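Local coordinates for binary enterotoxin of Clostridium perfringens component a (Clostridium perfringens, PDB 5WTZ), which transfers ADP-ribose from NAD+ to actin, as the enzymatic component of a binary enterotoxin, at residues S224-G227 against E228-A232; N241-R244 against D245-Y249; G68-T71 against L72-D75. All blocks are in the same frame, centred on the assembly; numbering follows the deposited sequence.

Contact 1 (S224-G227 against E228-A232); sequences SQWG and EENYA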
ATOM      1  N   SER A 224      -0.237   2.744  18.539  1.00 24.40           N
ATOM      2  CA  SER A 224      -0.844   3.047  19.825  1.00 24.98           C
ATOM      3  C   SER A 224      -0.610   4.512  20.219  1.00 28.96           C
ATOM      4  O   SER A 224      -1.527   5.197  20.668  1.00 27.24           O
ATOM      5  CB  SER A 224      -0.293   2.096  20.890  1.00 31.32           C
ATOM      6  OG  SER A 224      -0.714   2.473  22.187  1.00 41.55           O
ATOM      7  N   GLN A 225       0.618   4.988  20.028  1.00 28.44           N
ATOM      8  CA  GLN A 225       0.969   6.376  20.324  1.00 31.68           C
ATOM      9  C   GLN A 225       0.189   7.386  19.489  1.00 29.70           C
ATOM     10  O   GLN A 225      -0.275   8.399  20.009  1.00 25.59           O
ATOM     11  CB  GLN A 225       2.467   6.588  20.125  1.00 24.52           C
ATOM     12  CG  GLN A 225       3.304   6.072  21.288  1.00 29.32           C
ATOM     13  CD  GLN A 225       4.798   6.144  21.027  1.00 43.73           C
ATOM     14  OE1 GLN A 225       5.258   5.923  19.902  1.00 52.05           O
ATOM     15  NE2 GLN A 225       5.564   6.444  22.069  1.00 45.55           N
ATOM     16  N   TRP A 226       0.064   7.116  18.195  1.00 25.21           N
ATOM     17  CA  TRP A 226      -0.722   7.964  17.304  1.00 21.86           C
ATOM     18  C   TRP A 226      -2.187   7.993  17.733  1.00 26.92           C
ATOM     19  O   TRP A 226      -2.791   9.065  17.850  1.00 22.10           O
ATOM     20  CB  TRP A 226      -0.588   7.478  15.858  1.00 19.48           C
ATOM     21  CG  TRP A 226      -1.262   8.379  14.862  1.00 20.57           C
ATOM     22  CD1 TRP A 226      -0.708   9.448  14.214  1.00 21.01           C
ATOM     23  CD2 TRP A 226      -2.613   8.287  14.402  1.00 18.02           C
ATOM     24  NE1 TRP A 226      -1.636  10.028  13.382  1.00 19.00           N
ATOM     25  CE2 TRP A 226      -2.818   9.328  13.479  1.00 19.81           C
ATOM     26  CE3 TRP A 226      -3.678   7.416  14.682  1.00 21.66           C
ATOM     27  CZ2 TRP A 226      -4.032   9.534  12.840  1.00 24.34           C
ATOM     28  CZ3 TRP A 226      -4.880   7.616  14.042  1.00 22.68           C
ATOM     29  CH2 TRP A 226      -5.050   8.668  13.131  1.00 19.68           C
ATOM     30  N   GLY A 227      -2.754   6.818  17.993  1.00 22.22           N
ATOM     31  CA  GLY A 227      -4.127   6.729  18.458  1.00 19.74           C
ATOM     32  C   GLY A 227      -4.376   7.514  19.736  1.00 25.26           C
ATOM     33  O   GLY A 227      -5.334   8.286  19.829  1.00 25.69           O
ATOM     34  N   GLU A 228      -3.497   7.329  20.718  1.00 26.96           N
ATOM     35  CA  GLU A 228      -3.584   8.051  21.975  1.00 29.62           C
ATOM     36  C   GLU A 228      -3.462   9.563  21.795  1.00 26.60           C
ATOM     37  O   GLU A 228      -4.248  10.321  22.354  1.00 26.46           O
ATOM     38  CB  GLU A 228      -2.501   7.552  22.939  1.00 33.39           C
ATOM     39  CG  GLU A 228      -2.437   8.311  24.250  1.00 48.74           C
ATOM     40  CD  GLU A 228      -3.620   8.019  25.157  1.00 54.16           C
ATOM     41  OE1 GLU A 228      -4.326   7.011  24.919  1.00 54.83           O
ATOM     42  OE2 GLU A 228      -3.843   8.802  26.108  1.00 49.89           O
ATOM     43  N   GLU A 229      -2.464  10.008  21.040  1.00 22.93           N
ATOM     44  CA  GLU A 229      -2.201  11.433  20.911  1.00 29.15           C
ATOM     45  C   GLU A 229      -3.367  12.139  20.240  1.00 29.28           C
ATOM     46  O   GLU A 229      -3.736  13.251  20.605  1.00 33.82           O
ATOM     47  CB  GLU A 229      -0.921  11.687  20.102  1.00 32.90           C
ATOM     48  CG  GLU A 229       0.370  11.280  20.782  1.00 48.52           C
ATOM     49  CD  GLU A 229       1.593  11.673  19.972  1.00 61.49           C
ATOM     50  OE1 GLU A 229       1.639  12.827  19.493  1.00 68.79           O
ATOM     51  OE2 GLU A 229       2.502  10.829  19.807  1.00 61.49           O
ATOM     52  N   ASN A 230      -3.945  11.478  19.248  1.00 28.44           N
ATOM     53  CA  ASN A 230      -4.925  12.131  18.413  1.00 27.38           C
ATOM     54  C   ASN A 230      -6.352  11.878  18.851  1.00 28.93           C
ATOM     55  O   ASN A 230      -7.225  12.682  18.538  1.00 29.59           O
ATOM     56  CB  ASN A 230      -4.731  11.715  16.948  1.00 21.28           C
ATOM     57  CG  ASN A 230      -3.475  12.315  16.339  1.00 22.77           C
ATOM     58  OD1 ASN A 230      -3.407  13.517  16.081  1.00 25.43           O
ATOM     59  ND2 ASN A 230      -2.477  11.481  16.106  1.00 20.65           N
ATOM     60  N   TYR A 231      -6.608  10.798  19.590  1.00 22.12           N
ATOM     61  CA  TYR A 231      -7.998  10.510  19.946  1.00 25.91           C
ATOM     62  C   TYR A 231      -8.290  10.374  21.443  1.00 35.35           C
ATOM     63  O   TYR A 231      -9.435  10.126  21.835  1.00 31.88           O
ATOM     64  CB  TYR A 231      -8.466   9.271  19.158  1.00 18.72           C
ATOM     65  CG  TYR A 231      -8.787   9.691  17.747  1.00 20.46           C
ATOM     66  CD1 TYR A 231     -10.030  10.231  17.435  1.00 18.92           C
ATOM     67  CD2 TYR A 231      -7.820   9.632  16.739  1.00 19.02           C
ATOM     68  CE1 TYR A 231     -10.316  10.666  16.147  1.00 20.63           C
ATOM     69  CE2 TYR A 231      -8.096  10.072  15.453  1.00 20.09           C
ATOM     70  CZ  TYR A 231      -9.348  10.584  15.165  1.00 19.13           C
ATOM     71  OH  TYR A 231      -9.629  11.015  13.892  1.00 17.38           O
ATOM     72  N   ALA A 232      -7.287  10.583  22.287  1.00 22.61           N
ATOM     73  CA  ALA A 232      -7.580  10.751  23.708  1.00 25.13           C
ATOM     74  C   ALA A 232      -8.520  11.948  23.958  1.00 30.40           C
ATOM     75  O   ALA A 232      -9.488  11.813  24.709  1.00 32.47           O
ATOM     76  CB  ALA A 232      -6.300  10.903  24.513  1.00 32.63           C
TER
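Glu228 starts the second turn of this part of helix 220-237, its backbone N bonding to Ser224 O at 2.9 Å. Glu229 N does the same to Gln225 O. The Glu229 side chain runs extended past that carbonyl, with CG 3.1 Å from Gln225 O. Asn230 makes the main side-chain contact. Its backbone N and its ND2 both give hydrogen bonds to Trp226 O, each 3.0 Å long, and they arrive from opposite faces of the carbonyl plane. With chi1 at -71° the amide folds back along its own backbone N. ND2 thus packs 3.1 Å above one face of the Trp226 indole, toward the rim, with the amide tilted 47° from the ring. Tyr231 N bonds to Gly227 O at 2.8 Å. Its ring lies alongside the indole, with CE2 4.1 Å from Trp226 CH2. Trp226 NE1 itself bonds to Glu293, and Tyr231 OH bonds to Arg289 O. The helix packs here through Tyr231 on Ala371 and Tyr372 of strand 370-372, and through Asn230 on Pro292 of a loop. With two donors on Trp226 O, this turn fixes the rotation of Asn230 and holds ND2 over the indole.

Contact 2 (N241-R244 against D245-Y249); sequences NELR and DINNY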
ATOM      1  N   ASN A 241     -24.194   8.675  25.870  1.00 28.06           N
ATOM      2  CA  ASN A 241     -24.858   7.820  24.878  1.00 26.91           C
ATOM      3  C   ASN A 241     -23.976   7.484  23.667  1.00 28.06           C
ATOM      4  O   ASN A 241     -24.069   6.390  23.107  1.00 26.77           O
ATOM      5  CB  ASN A 241     -26.161   8.461  24.394  1.00 26.72           C
ATOM      6  CG  ASN A 241     -27.320   8.241  25.358  1.00 37.12           C
ATOM      7  OD1 ASN A 241     -27.117   8.011  26.548  1.00 34.61           O
ATOM      8  ND2 ASN A 241     -28.543   8.309  24.842  1.00 41.77           N
ATOM      9  N   GLU A 242     -23.125   8.410  23.251  1.00 28.95           N
ATOM     10  CA  GLU A 242     -22.188   8.111  22.174  1.00 26.55           C
ATOM     11  C   GLU A 242     -21.212   7.035  22.628  1.00 26.56           C
ATOM     12  O   GLU A 242     -20.966   6.059  21.916  1.00 22.84           O
ATOM     13  CB  GLU A 242     -21.444   9.368  21.746  1.00 21.49           C
ATOM     14  CG  GLU A 242     -22.332  10.320  20.961  1.00 25.89           C
ATOM     15  CD  GLU A 242     -21.704  11.689  20.709  1.00 29.29           C
ATOM     16  OE1 GLU A 242     -20.697  12.050  21.359  1.00 22.80           O
ATOM     17  OE2 GLU A 242     -22.246  12.413  19.853  1.00 28.86           O
ATOM     18  N   LEU A 243     -20.675   7.209  23.830  1.00 24.16           N
ATOM     19  CA  LEU A 243     -19.744   6.242  24.382  1.00 22.97           C
ATOM     20  C   LEU A 243     -20.411   4.880  24.514  1.00 23.05           C
ATOM     21  O   LEU A 243     -19.820   3.858  24.169  1.00 24.79           O
ATOM     22  CB  LEU A 243     -19.229   6.718  25.730  1.00 25.18           C
ATOM     23  CG  LEU A 243     -18.245   5.805  26.450  1.00 30.26           C
ATOM     24  CD1 LEU A 243     -17.006   5.595  25.612  1.00 25.01           C
ATOM     25  CD2 LEU A 243     -17.893   6.411  27.792  1.00 34.45           C
ATOM     26  N   ARG A 244     -21.647   4.875  24.996  1.00 28.07           N
ATOM     27  CA  ARG A 244     -22.389   3.636  25.192  1.00 27.67           C
ATOM     28  C   ARG A 244     -22.580   2.900  23.869  1.00 26.00           C
ATOM     29  O   ARG A 244     -22.317   1.704  23.769  1.00 23.91           O
ATOM     30  CB  ARG A 244     -23.748   3.913  25.829  1.00 26.22           C
ATOM     31  CG  ARG A 244     -24.579   2.658  26.087  1.00 26.07           C
ATOM     32  CD  ARG A 244     -26.029   3.032  26.311  1.00 36.13           C
ATOM     33  NE  ARG A 244     -26.619   3.560  25.080  1.00 36.81           N
ATOM     34  CZ  ARG A 244     -27.651   4.392  25.040  1.00 34.35           C
ATOM     35  NH1 ARG A 244     -28.215   4.811  26.167  1.00 31.79           N
ATOM     36  NH2 ARG A 244     -28.114   4.810  23.867  1.00 33.35           N
ATOM     37  N   ASP A 245     -23.029   3.623  22.848  1.00 23.33           N
ATOM     38  CA  ASP A 245     -23.349   2.978  21.581  1.00 25.85           C
ATOM     39  C   ASP A 245     -22.116   2.604  20.745  1.00 23.59           C
ATOM     40  O   ASP A 245     -22.167   1.639  19.994  1.00 20.61           O
ATOM     41  CB  ASP A 245     -24.309   3.867  20.786  1.00 28.37           C
ATOM     42  CG  ASP A 245     -25.690   3.897  21.414  1.00 36.70           C
ATOM     43  OD1 ASP A 245     -25.902   3.089  22.336  1.00 27.85           O
ATOM     44  OD2 ASP A 245     -26.560   4.698  21.008  1.00 30.14           O
ATOM     45  N   ILE A 246     -21.015   3.348  20.884  1.00 21.60           N
ATOM     46  CA  ILE A 246     -19.727   2.941  20.314  1.00 22.99           C
ATOM     47  C   ILE A 246     -19.271   1.634  20.955  1.00 22.81           C
ATOM     48  O   ILE A 246     -18.902   0.691  20.266  1.00 20.10           O
ATOM     49  CB  ILE A 246     -18.638   4.028  20.519  1.00 19.96           C
ATOM     50  CG1 ILE A 246     -18.838   5.189  19.536  1.00 20.71           C
ATOM     51  CG2 ILE A 246     -17.243   3.442  20.344  1.00 20.85           C
ATOM     52  CD1 ILE A 246     -18.429   4.865  18.097  1.00 26.05           C
ATOM     53  N   ASN A 247     -19.301   1.587  22.285  1.00 20.33           N
ATOM     54  CA  ASN A 247     -18.952   0.377  23.029  1.00 21.02           C
ATOM     55  C   ASN A 247     -19.869  -0.796  22.694  1.00 22.86           C
ATOM     56  O   ASN A 247     -19.388  -1.928  22.519  1.00 23.48           O
ATOM     57  CB  ASN A 247     -18.980   0.648  24.537  1.00 24.41           C
ATOM     58  CG  ASN A 247     -17.688   1.266  25.045  1.00 28.45           C
ATOM     59  OD1 ASN A 247     -16.608   0.977  24.537  1.00 33.46           O
ATOM     60  ND2 ASN A 247     -17.795   2.108  26.065  1.00 29.70           N
ATOM     61  N   ASN A 248     -21.169  -0.533  22.577  1.00 21.18           N
ATOM     62  CA  ASN A 248     -22.110  -1.562  22.128  1.00 21.16           C
ATOM     63  C   ASN A 248     -21.730  -2.105  20.735  1.00 19.84           C
ATOM     64  O   ASN A 248     -21.696  -3.317  20.526  1.00 20.64           O
ATOM     65  CB  ASN A 248     -23.542  -1.007  22.101  1.00 25.50           C
ATOM     66  CG  ASN A 248     -24.554  -2.007  21.551  1.00 37.43           C
ATOM     67  OD1 ASN A 248     -24.690  -2.171  20.337  1.00 37.24           O
ATOM     68  ND2 ASN A 248     -25.277  -2.673  22.444  1.00 36.62           N
ATOM     69  N   TYR A 249     -21.452  -1.209  19.797  1.00 22.99           N
ATOM     70  CA  TYR A 249     -21.053  -1.613  18.443  1.00 19.03           C
ATOM     71  C   TYR A 249     -19.814  -2.493  18.505  1.00 23.04           C
ATOM     72  O   TYR A 249     -19.778  -3.600  17.942  1.00 21.26           O
ATOM     73  CB  TYR A 249     -20.795  -0.383  17.561  1.00 17.92           C
ATOM     74  CG  TYR A 249     -20.202  -0.692  16.189  1.00 17.96           C
ATOM     75  CD1 TYR A 249     -18.830  -0.925  16.027  1.00 17.31           C
ATOM     76  CD2 TYR A 249     -21.010  -0.737  15.058  1.00 18.52           C
ATOM     77  CE1 TYR A 249     -18.280  -1.200  14.768  1.00 15.42           C
ATOM     78  CE2 TYR A 249     -20.464  -0.995  13.787  1.00 17.99           C
ATOM     79  CZ  TYR A 249     -19.102  -1.230  13.660  1.00 19.49           C
ATOM     80  OH  TYR A 249     -18.552  -1.508  12.423  1.00 17.54           O
TER
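Arg244 and Asp245 are neighbours in helix 240-263, and their side chains run side by side into a salt bridge. Arg244 CB lies 3.1 Å from Asp245 N. CG is still near that nitrogen, and CD comes to 4.0 Å from Asp245 OD1. The chain is extended through chi2 and then bends at chi3 (67°), which turns the guanidinium onto the carboxylate. NE bonds to Asp245 OD1 at 2.9 Å and is nearly straight, with an N-H...O angle of 161°. NH2 reaches the same OD1 at 3.2 Å and makes a weak bond to Asp245 OD2 at 3.3 Å. OD1 lies in the guanidinium plane at its edge, but the carboxylate is turned 42° from that plane. Both nitrogens meet OD1 from the same face of the carboxylate. Asn241 CB rests near the rim of one guanidinium face.

Two outside partners extend the pair toward helix 272-286: Glu277 makes a salt bridge to Arg244 NH2, and Asn281 donates to Asp245 OD2. Leu243 and Asn247, one turn apart, lie side by side, with Leu243 CD1 3.6 Å from Asn247 ND2. Asn247 OD1 bonds to Tyr379. Backbone bonds from Asp245 N to Asn241 O and from Asn248 N to Arg244 O keep the helix regular here. On another side of the helix Ile246 approaches the NAD-binding residue Leu250, and its side chain is about 9 Å from the bound NAD. Arg244 bridges two acids, Asp245 and Glu277. Lying between them would probably steady its positive charge and help hold Asp245 ionised.

Contact 3 (G68-T71 against L72-D75); sequences GIET and LNED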
ATOM      1  N   GLY A  68       7.704 -17.487  10.491  1.00 38.55           N
ATOM      2  CA  GLY A  68       8.196 -17.369   9.126  1.00 31.41           C
ATOM      3  C   GLY A  68       9.541 -18.021   8.874  1.00 34.00           C
ATOM      4  O   GLY A  68       9.806 -19.122   9.355  1.00 34.21           O
ATOM      5  N   ILE A  69      10.392 -17.334   8.117  1.00 29.25           N
ATOM      6  CA  ILE A  69      11.691 -17.862   7.724  1.00 28.33           C
ATOM      7  C   ILE A  69      12.799 -16.954   8.236  1.00 29.88           C
ATOM      8  O   ILE A  69      12.946 -15.821   7.785  1.00 36.62           O
ATOM      9  CB  ILE A  69      11.780 -18.020   6.194  1.00 33.94           C
ATOM     10  CG1 ILE A  69      10.709 -19.014   5.733  1.00 33.42           C
ATOM     11  CG2 ILE A  69      13.184 -18.460   5.778  1.00 36.56           C
ATOM     12  CD1 ILE A  69      10.661 -19.263   4.256  1.00 33.78           C
ATOM     13  N   GLU A  70      13.583 -17.464   9.180  1.00 31.82           N
ATOM     14  CA  GLU A  70      14.472 -16.619   9.976  1.00 39.01           C
ATOM     15  C   GLU A  70      15.509 -15.866   9.157  1.00 40.91           C
ATOM     16  O   GLU A  70      15.830 -14.724   9.466  1.00 40.18           O
ATOM     17  CB  GLU A  70      15.168 -17.454  11.052  1.00 46.40           C
ATOM     18  CG  GLU A  70      14.443 -17.411  12.389  1.00 54.91           C
ATOM     19  CD  GLU A  70      14.134 -15.985  12.838  1.00 60.66           C
ATOM     20  OE1 GLU A  70      15.077 -15.171  12.958  1.00 65.55           O
ATOM     21  OE2 GLU A  70      12.947 -15.673  13.067  1.00 60.39           O
ATOM     22  N   THR A  71      16.018 -16.506   8.115  1.00 41.81           N
ATOM     23  CA  THR A  71      16.992 -15.894   7.221  1.00 41.01           C
ATOM     24  C   THR A  71      16.434 -14.670   6.515  1.00 35.84           C
ATOM     25  O   THR A  71      17.106 -13.647   6.387  1.00 37.50           O
ATOM     26  CB  THR A  71      17.447 -16.902   6.171  1.00 47.40           C
ATOM     27  OG1 THR A  71      17.951 -18.068   6.836  1.00 54.55           O
ATOM     28  CG2 THR A  71      18.522 -16.300   5.261  1.00 49.81           C
ATOM     29  N   LEU A  72      15.195 -14.778   6.063  1.00 31.66           N
ATOM     30  CA  LEU A  72      14.563 -13.698   5.329  1.00 32.15           C
ATOM     31  C   LEU A  72      14.183 -12.557   6.266  1.00 34.69           C
ATOM     32  O   LEU A  72      14.155 -11.395   5.867  1.00 33.33           O
ATOM     33  CB  LEU A  72      13.343 -14.217   4.579  1.00 31.80           C
ATOM     34  CG  LEU A  72      13.710 -15.054   3.354  1.00 34.84           C
ATOM     35  CD1 LEU A  72      12.454 -15.467   2.599  1.00 35.50           C
ATOM     36  CD2 LEU A  72      14.663 -14.278   2.451  1.00 33.39           C
ATOM     37  N   ASN A  73      13.912 -12.899   7.519  1.00 34.59           N
ATOM     38  CA  ASN A  73      13.699 -11.894   8.547  1.00 36.66           C
ATOM     39  C   ASN A  73      14.946 -11.035   8.696  1.00 38.90           C
ATOM     40  O   ASN A  73      14.866  -9.808   8.658  1.00 40.62           O
ATOM     41  CB  ASN A  73      13.332 -12.556   9.872  1.00 33.74           C
ATOM     42  CG  ASN A  73      11.920 -13.111   9.870  1.00 30.46           C
ATOM     43  OD1 ASN A  73      11.077 -12.679   9.092  1.00 30.84           O
ATOM     44  ND2 ASN A  73      11.660 -14.080  10.738  1.00 34.28           N
ATOM     45  N   GLU A  74      16.101 -11.683   8.836  1.00 37.00           N
ATOM     46  CA  GLU A  74      17.374 -10.967   8.950  1.00 40.41           C
ATOM     47  C   GLU A  74      17.642 -10.142   7.700  1.00 39.31           C
ATOM     48  O   GLU A  74      18.064  -8.987   7.783  1.00 37.70           O
ATOM     49  CB  GLU A  74      18.541 -11.934   9.197  1.00 38.95           C
ATOM     50  CG  GLU A  74      18.348 -12.864  10.387  1.00 44.02           C
ATOM     51  CD  GLU A  74      18.046 -12.116  11.675  1.00 54.94           C
ATOM     52  OE1 GLU A  74      18.913 -11.342  12.136  1.00 50.33           O
ATOM     53  OE2 GLU A  74      16.934 -12.299  12.223  1.00 62.35           O
ATOM     54  N   ASP A  75      17.393 -10.738   6.541  1.00 36.82           N
ATOM     55  CA  ASP A  75      17.506 -10.015   5.284  1.00 33.63           C
ATOM     56  C   ASP A  75      16.662  -8.738   5.284  1.00 32.71           C
ATOM     57  O   ASP A  75      17.157  -7.659   4.936  1.00 35.90           O
ATOM     58  CB  ASP A  75      17.114 -10.922   4.123  1.00 31.91           C
ATOM     59  CG  ASP A  75      18.103 -12.049   3.927  1.00 44.27           C
ATOM     60  OD1 ASP A  75      19.298 -11.819   4.195  1.00 47.29           O
ATOM     61  OD2 ASP A  75      17.695 -13.157   3.520  1.00 54.28           O
TER
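A bend at chi2 (-51°) turns the Glu70 carboxylate toward Asn73, whose own chi1 of -73° sets CG beside its backbone N. Asn73 ND2 then bonds to Glu70 OE2 at 3.1 Å, and also to Glu67 O. It meets OE2 from above the carboxylate plane, 65° out of it, although OE2 lies close to the plane of the amide. Glu70 OE1 is 3.5 Å from Glu74 OE2, so two like charges sit close on the helix surface. Asp75 OD2 stands 3.0 Å from Thr71 O. Both atoms are acceptors, but donors at Asp75 OD1 probably offset this. Thr71 CG2 lies alongside the same carboxylate. Ile69 holds the N-cap position of helix 70-83. Its O takes the backbone N of Asn73 at 3.1 Å and, weakly, that of Leu72. Ile69 CG2 touches Leu72 CG at 4.2 Å. Around this first turn, helix 36-61 is the neighbour. It places Ile52 and Tyr55 against Leu72. Tyr55 OH and Lys59 bond to Asn73 OD1, while Ser41 and Asn44 bond to Asp75 OD1. The start of helix 70-83 is thus tied to helix 36-61 by both apolar and polar contacts.

How the contacts relate
Contact 3 comes first along the chain, then contact 1, then contact 2. Contact 3 opens helix 70-83 in the N-terminal ADP-ribosyltransferase region. Contacts 1 and 2 lie in the C-terminal ADP-ribosyltransferase region, on the successive helices 220-237 and 240-263. Their centres are 19 Å apart, with nearest atoms about 10 Å apart. Contact 3 is farther off, its centre 31 Å from that of contact 1 and 43 Å from that of contact 2. Each region holds a five-stranded mixed sheet of strand order 1-3-5-4-2, so the fold is repeated. NAD binds in the second copy. Contact 2 is near that pocket, and contact 3 lies far from it.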